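Local coordinates for protein histidine utilization repressor (Pseudomonas syringae pv. tomato, PDB 2PKH) that probably binds the hutP region and represses the histidine utilization (hut) operon when inducer is absent, and is represented here by its C-terminal UTRA domain, at residues I49-V62 with Q126-R139. Numbering follows the deposited sequence.
Sequences IPVQIEDRFVNAQV and QPVTAARLIHPGSR. With EDO (1,2-ethanediol), chain N.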
loop_
_atom_site.group_PDB
_atom_site.type_symbol
_atom_site.label_atom_id
_atom_site.label_comp_id
_atom_site.label_asym_id
_atom_site.label_seq_id
_atom_site.Cartn_x
_atom_site.Cartn_y
_atom_site.Cartn_z
ATOM N N ILE B 49 8.442 10.495 24.791
ATOM C CA ILE B 49 9.469 9.483 24.554
ATOM C C ILE B 49 9.939 9.608 23.094
ATOM O O ILE B 49 9.079 9.696 22.182
ATOM C CB ILE B 49 8.913 8.060 24.742
ATOM C CG1 ILE B 49 8.139 7.929 26.075
ATOM C CG2 ILE B 49 10.058 7.081 24.610
ATOM C CD1 ILE B 49 7.287 6.644 26.196
ATOM N N PRO B 50 11.274 9.641 22.869
ATOM C CA PRO B 50 11.807 9.739 21.523
ATOM C C PRO B 50 11.288 8.595 20.641
ATOM O O PRO B 50 11.372 7.439 21.041
ATOM C CB PRO B 50 13.310 9.631 21.763
ATOM C CG PRO B 50 13.527 10.226 23.179
ATOM C CD PRO B 50 12.345 9.818 23.910
ATOM N N VAL B 51 10.815 8.916 19.443
ATOM C CA VAL B 51 10.360 7.833 18.533
ATOM C C VAL B 51 11.062 7.837 17.212
ATOM O O VAL B 51 11.050 6.840 16.502
ATOM C CB VAL B 51 8.830 7.795 18.313
ATOM C CG1 VAL B 51 8.083 7.523 19.680
ATOM C CG2 VAL B 51 8.332 9.103 17.756
ATOM N N GLN B 52 11.663 8.983 16.852
ATOM C CA GLN B 52 12.315 9.069 15.495
ATOM C C GLN B 52 13.344 10.130 15.479
ATOM O O GLN B 52 13.097 11.163 16.045
ATOM C CB GLN B 52 11.289 9.529 14.473
ATOM C CG GLN B 52 11.718 9.241 13.049
ATOM C CD GLN B 52 10.853 9.946 12.028
ATOM O OE1 GLN B 52 10.741 11.130 12.046
ATOM N NE2 GLN B 52 10.207 9.196 11.186
ATOM N N ILE B 53 14.493 9.881 14.840
ATOM C CA ILE B 53 15.362 10.972 14.433
ATOM C C ILE B 53 15.144 11.177 12.923
ATOM O O ILE B 53 15.304 10.255 12.157
ATOM C CB ILE B 53 16.893 10.706 14.727
ATOM C CG1 ILE B 53 17.092 10.309 16.199
ATOM C CG2 ILE B 53 17.726 12.000 14.548
ATOM C CD1 ILE B 53 18.625 10.064 16.535
ATOM N N GLU B 54 14.781 12.377 12.495
ATOM C CA GLU B 54 14.522 12.547 11.038
ATOM C C GLU B 54 15.674 13.451 10.563
ATOM O O GLU B 54 15.720 14.601 10.992
ATOM C CB GLU B 54 13.226 13.346 10.855
ATOM C CG GLU B 54 12.957 13.897 9.439
ATOM C CD GLU B 54 11.816 14.976 9.391
ATOM O OE1 GLU B 54 11.117 15.137 8.343
ATOM O OE2 GLU B 54 11.614 15.642 10.411
ATOM N N ASP B 55 16.589 12.926 9.742
ATOM C CA ASP B 55 17.739 13.683 9.220
ATOM C C ASP B 55 17.412 13.919 7.771
ATOM O O ASP B 55 17.350 12.946 7.018
ATOM C CB ASP B 55 18.982 12.798 9.267
ATOM C CG ASP B 55 20.274 13.638 9.263
ATOM O OD1 ASP B 55 20.142 14.903 9.342
ATOM O OD2 ASP B 55 21.381 13.037 9.128
ATOM N N ARG B 56 17.094 15.166 7.412
ATOM C CA ARG B 56 16.429 15.490 6.148
ATOM C C ARG B 56 17.208 16.505 5.373
ATOM O O ARG B 56 17.639 17.508 5.943
ATOM C CB ARG B 56 14.992 16.068 6.411
ATOM C CG ARG B 56 14.254 16.513 5.106
ATOM C CD ARG B 56 12.742 16.746 5.305
ATOM N NE ARG B 56 11.982 15.571 5.789
ATOM C CZ ARG B 56 11.509 14.585 5.031
ATOM N NH1 ARG B 56 11.752 14.549 3.718
ATOM N NH2 ARG B 56 10.846 13.584 5.617
ATOM N N PHE B 57 17.345 16.282 4.091
ATOM C CA PHE B 57 18.015 17.252 3.219
ATOM C C PHE B 57 17.081 17.689 2.090
ATOM O O PHE B 57 16.295 16.855 1.591
ATOM C CB PHE B 57 19.276 16.588 2.637
ATOM C CG PHE B 57 20.210 16.051 3.707
ATOM C CD1 PHE B 57 21.354 16.759 4.093
ATOM C CD2 PHE B 57 19.895 14.828 4.371
ATOM C CE1 PHE B 57 22.170 16.253 5.121
ATOM C CE2 PHE B 57 20.701 14.340 5.383
ATOM C CZ PHE B 57 21.819 15.096 5.790
ATOM N N VAL B 58 17.205 18.971 1.664
ATOM C CA VAL B 58 16.194 19.645 0.840
ATOM C C VAL B 58 16.898 20.511 -0.169
ATOM O O VAL B 58 17.855 21.237 0.123
ATOM C CB VAL B 58 15.184 20.525 1.681
ATOM C CG1 VAL B 58 14.187 21.209 0.786
ATOM C CG2 VAL B 58 14.489 19.710 2.853
ATOM N N ASN B 59 16.431 20.376 -1.387
ATOM C CA ASN B 59 16.957 21.129 -2.470
ATOM C C ASN B 59 16.555 22.570 -2.220
ATOM O O ASN B 59 15.351 22.891 -2.187
ATOM C CB ASN B 59 16.340 20.680 -3.800
ATOM C CG ASN B 59 16.613 21.695 -4.877
ATOM O OD1 ASN B 59 15.706 22.399 -5.277
ATOM N ND2 ASN B 59 17.897 21.891 -5.226
ATOM N N ALA B 60 17.553 23.374 -1.947
ATOM C CA ALA B 60 17.383 24.821 -1.743
ATOM C C ALA B 60 16.585 25.565 -2.854
ATOM O O ALA B 60 15.893 26.527 -2.552
ATOM C CB ALA B 60 18.736 25.426 -1.524
ATOM N N GLN B 61 16.650 25.111 -4.119
ATOM C CA GLN B 61 15.929 25.808 -5.207
ATOM C C GLN B 61 14.442 25.584 -5.151
ATOM O O GLN B 61 13.719 26.458 -5.563
ATOM C CB GLN B 61 16.392 25.381 -6.607
ATOM C CG GLN B 61 17.883 25.167 -6.740
ATOM C CD GLN B 61 18.656 26.447 -6.888
ATOM O OE1 GLN B 61 18.676 27.072 -7.969
ATOM N NE2 GLN B 61 19.342 26.841 -5.819
ATOM N N VAL B 62 14.007 24.417 -4.627
ATOM C CA VAL B 62 12.593 24.026 -4.607
ATOM C C VAL B 62 11.878 24.643 -3.430
ATOM O O VAL B 62 10.709 25.039 -3.534
ATOM C CB VAL B 62 12.432 22.455 -4.533
ATOM C CG1 VAL B 62 10.995 22.027 -4.289
ATOM C CG2 VAL B 62 12.898 21.812 -5.794
ATOM N N GLN B 126 11.877 16.141 -10.493
ATOM C CA GLN B 126 12.886 16.810 -9.656
ATOM C C GLN B 126 12.867 16.227 -8.235
ATOM O O GLN B 126 11.817 16.214 -7.609
ATOM C CB GLN B 126 12.580 18.292 -9.555
ATOM C CG GLN B 126 13.689 19.167 -8.808
ATOM C CD GLN B 126 13.432 20.632 -8.974
ATOM O OE1 GLN B 126 12.279 21.043 -9.024
ATOM N NE2 GLN B 126 14.474 21.442 -8.998
ATOM N N PRO B 127 14.033 15.771 -7.710
ATOM C CA PRO B 127 14.095 15.341 -6.300
ATOM C C PRO B 127 13.943 16.564 -5.445
ATOM O O PRO B 127 14.532 17.627 -5.769
ATOM C CB PRO B 127 15.522 14.810 -6.148
ATOM C CG PRO B 127 15.936 14.454 -7.534
ATOM C CD PRO B 127 15.350 15.598 -8.356
ATOM N N VAL B 128 13.098 16.472 -4.437
ATOM C CA VAL B 128 12.853 17.600 -3.590
ATOM C C VAL B 128 13.641 17.428 -2.298
ATOM O O VAL B 128 14.210 18.406 -1.749
ATOM C CB VAL B 128 11.339 17.697 -3.232
ATOM C CG1 VAL B 128 11.095 18.691 -2.065
ATOM C CG2 VAL B 128 10.449 18.093 -4.465
ATOM N N THR B 129 13.617 16.194 -1.784
ATOM C CA THR B 129 14.132 15.959 -0.456
ATOM C C THR B 129 14.568 14.479 -0.277
ATOM O O THR B 129 14.074 13.598 -0.977
ATOM C CB THR B 129 13.063 16.386 0.615
ATOM O OG1 THR B 129 13.614 16.211 1.918
ATOM C CG2 THR B 129 11.739 15.525 0.461
ATOM N N ALA B 130 15.532 14.225 0.604
ATOM C CA ALA B 130 15.943 12.873 0.953
ATOM C C ALA B 130 16.088 12.856 2.460
ATOM O O ALA B 130 16.587 13.846 3.048
ATOM C CB ALA B 130 17.278 12.540 0.277
ATOM N N ALA B 131 15.638 11.777 3.121
ATOM C CA ALA B 131 15.646 11.750 4.601
ATOM C C ALA B 131 16.152 10.402 5.088
ATOM O O ALA B 131 15.901 9.377 4.458
ATOM C CB ALA B 131 14.232 12.032 5.195
ATOM N N ARG B 132 16.739 10.391 6.255
ATOM C CA ARG B 132 17.223 9.154 6.854
ATOM C C ARG B 132 16.507 9.126 8.158
ATOM O O ARG B 132 16.660 10.037 8.979
ATOM C CB ARG B 132 18.743 9.269 7.098
ATOM C CG ARG B 132 19.396 8.026 7.671
ATOM C CD ARG B 132 20.867 8.283 7.948
ATOM N NE ARG B 132 21.501 6.992 8.236
ATOM C CZ ARG B 132 21.657 6.527 9.457
ATOM N NH1 ARG B 132 21.269 7.271 10.482
ATOM N NH2 ARG B 132 22.214 5.337 9.666
ATOM N N LEU B 133 15.634 8.142 8.353
ATOM C CA LEU B 133 14.766 8.200 9.565
ATOM C C LEU B 133 15.098 6.983 10.406
ATOM O O LEU B 133 15.065 5.838 9.904
ATOM C CB LEU B 133 13.287 8.149 9.143
ATOM C CG LEU B 133 12.835 9.078 7.992
ATOM C CD1 LEU B 133 11.551 8.462 7.488
ATOM C CD2 LEU B 133 12.553 10.359 8.691
ATOM N N ILE B 134 15.458 7.173 11.647
ATOM C CA ILE B 134 15.831 6.004 12.455
ATOM C C ILE B 134 14.879 5.942 13.627
ATOM O O ILE B 134 14.622 6.970 14.266
ATOM C CB ILE B 134 17.386 5.964 12.760
ATOM C CG1 ILE B 134 17.744 4.900 13.813
ATOM C CG2 ILE B 134 17.902 7.332 13.217
ATOM C CD1 ILE B 134 19.364 4.558 13.702
ATOM N N HIS B 135 14.314 4.759 13.851
ATOM C CA HIS B 135 13.295 4.600 14.867
ATOM C C HIS B 135 13.762 3.533 15.833
ATOM O O HIS B 135 14.269 2.532 15.358
ATOM C CB HIS B 135 11.991 4.101 14.257
ATOM C CG HIS B 135 11.567 4.830 13.033
ATOM N ND1 HIS B 135 10.626 5.846 13.047
ATOM C CD2 HIS B 135 11.996 4.727 11.761
ATOM C CE1 HIS B 135 10.419 6.264 11.815
ATOM N NE2 HIS B 135 11.252 5.619 11.015
ATOM N N PRO B 136 13.552 3.724 17.166
ATOM C CA PRO B 136 13.713 2.503 17.998
ATOM C C PRO B 136 12.725 1.378 17.614
ATOM O O PRO B 136 11.540 1.601 17.450
ATOM C CB PRO B 136 13.471 3.014 19.425
ATOM C CG PRO B 136 13.596 4.576 19.341
ATOM C CD PRO B 136 13.087 4.884 17.975
ATOM N N GLY B 137 13.239 0.198 17.432
ATOM C CA GLY B 137 12.436 -0.894 16.920
ATOM C C GLY B 137 11.301 -1.234 17.869
ATOM O O GLY B 137 10.249 -1.730 17.440
ATOM N N SER B 138 11.484 -0.897 19.145
ATOM C CA SER B 138 10.382 -1.143 20.122
ATOM C C SER B 138 9.299 -0.076 20.064
ATOM O O SER B 138 8.282 -0.220 20.741
ATOM C CB SER B 138 10.932 -1.209 21.554
ATOM O OG SER B 138 11.748 -0.082 21.929
ATOM N N ARG B 139 9.543 1.021 19.311
ATOM C CA ARG B 139 8.711 2.216 19.371
ATOM C C ARG B 139 8.008 2.599 18.062
ATOM O O ARG B 139 7.152 3.487 18.062
ATOM C CB ARG B 139 9.502 3.415 19.969
ATOM C CG ARG B 139 9.995 3.031 21.408
ATOM C CD ARG B 139 10.559 4.300 22.117
ATOM N NE ARG B 139 11.583 3.909 23.115
ATOM C CZ ARG B 139 12.592 4.676 23.494
ATOM N NH1 ARG B 139 12.773 5.900 22.970
ATOM N NH2 ARG B 139 13.441 4.229 24.434
HETATM C C1 EDO N . 6.799 12.840 10.157
HETATM O O1 EDO N . 6.037 13.263 11.277
HETATM C C2 EDO N . 8.230 12.599 10.657
HETATM O O2 EDO N . 9.078 12.286 9.531
#
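The two central strands of the antiparallel UTRA sheet, 49-59 and 126-136, pair through I53 with I134, D55 with R132 and F57 with A130, the hydrogen-bonded pairs of the register. On the face that carries R56 and T129, the R56 chain bends at chi3 (-59°), which brings its guanidinium over A131, whose CB packs on one face, 3.7 Å from R56 CZ. Near the plane of the group, R56 NH1 donates to T129 OG1 (3.1 Å), while R56 NE makes a salt bridge with E54 OE1 (2.7 Å), meeting it from above the carboxylate plane; together these two bonds fix the group's rotation. T129 OG1 donates a hydrogen bond to F57 O (2.8 Å) from above the carbonyl plane; that oxygen also accepts from A130 N. Further along, the Q52 amide lies beside the H135 ring, their planes 60° apart. Past the strand end, R139 NH1 reaches back to a lone pair of P50 O (2.8 Å), with I49 CG2 over its guanidinium face; L106 O and Q107 O hold the group further. Classic beta bulges at V51-Q52, facing H44, and V128-T129, facing T121, locally break the regular pairing with flanking strands 36-46 and 113-123. The pairing is the central seam of a UTRA sheet, probably the effector-binding domain, as in GntR/HutC-family regulators.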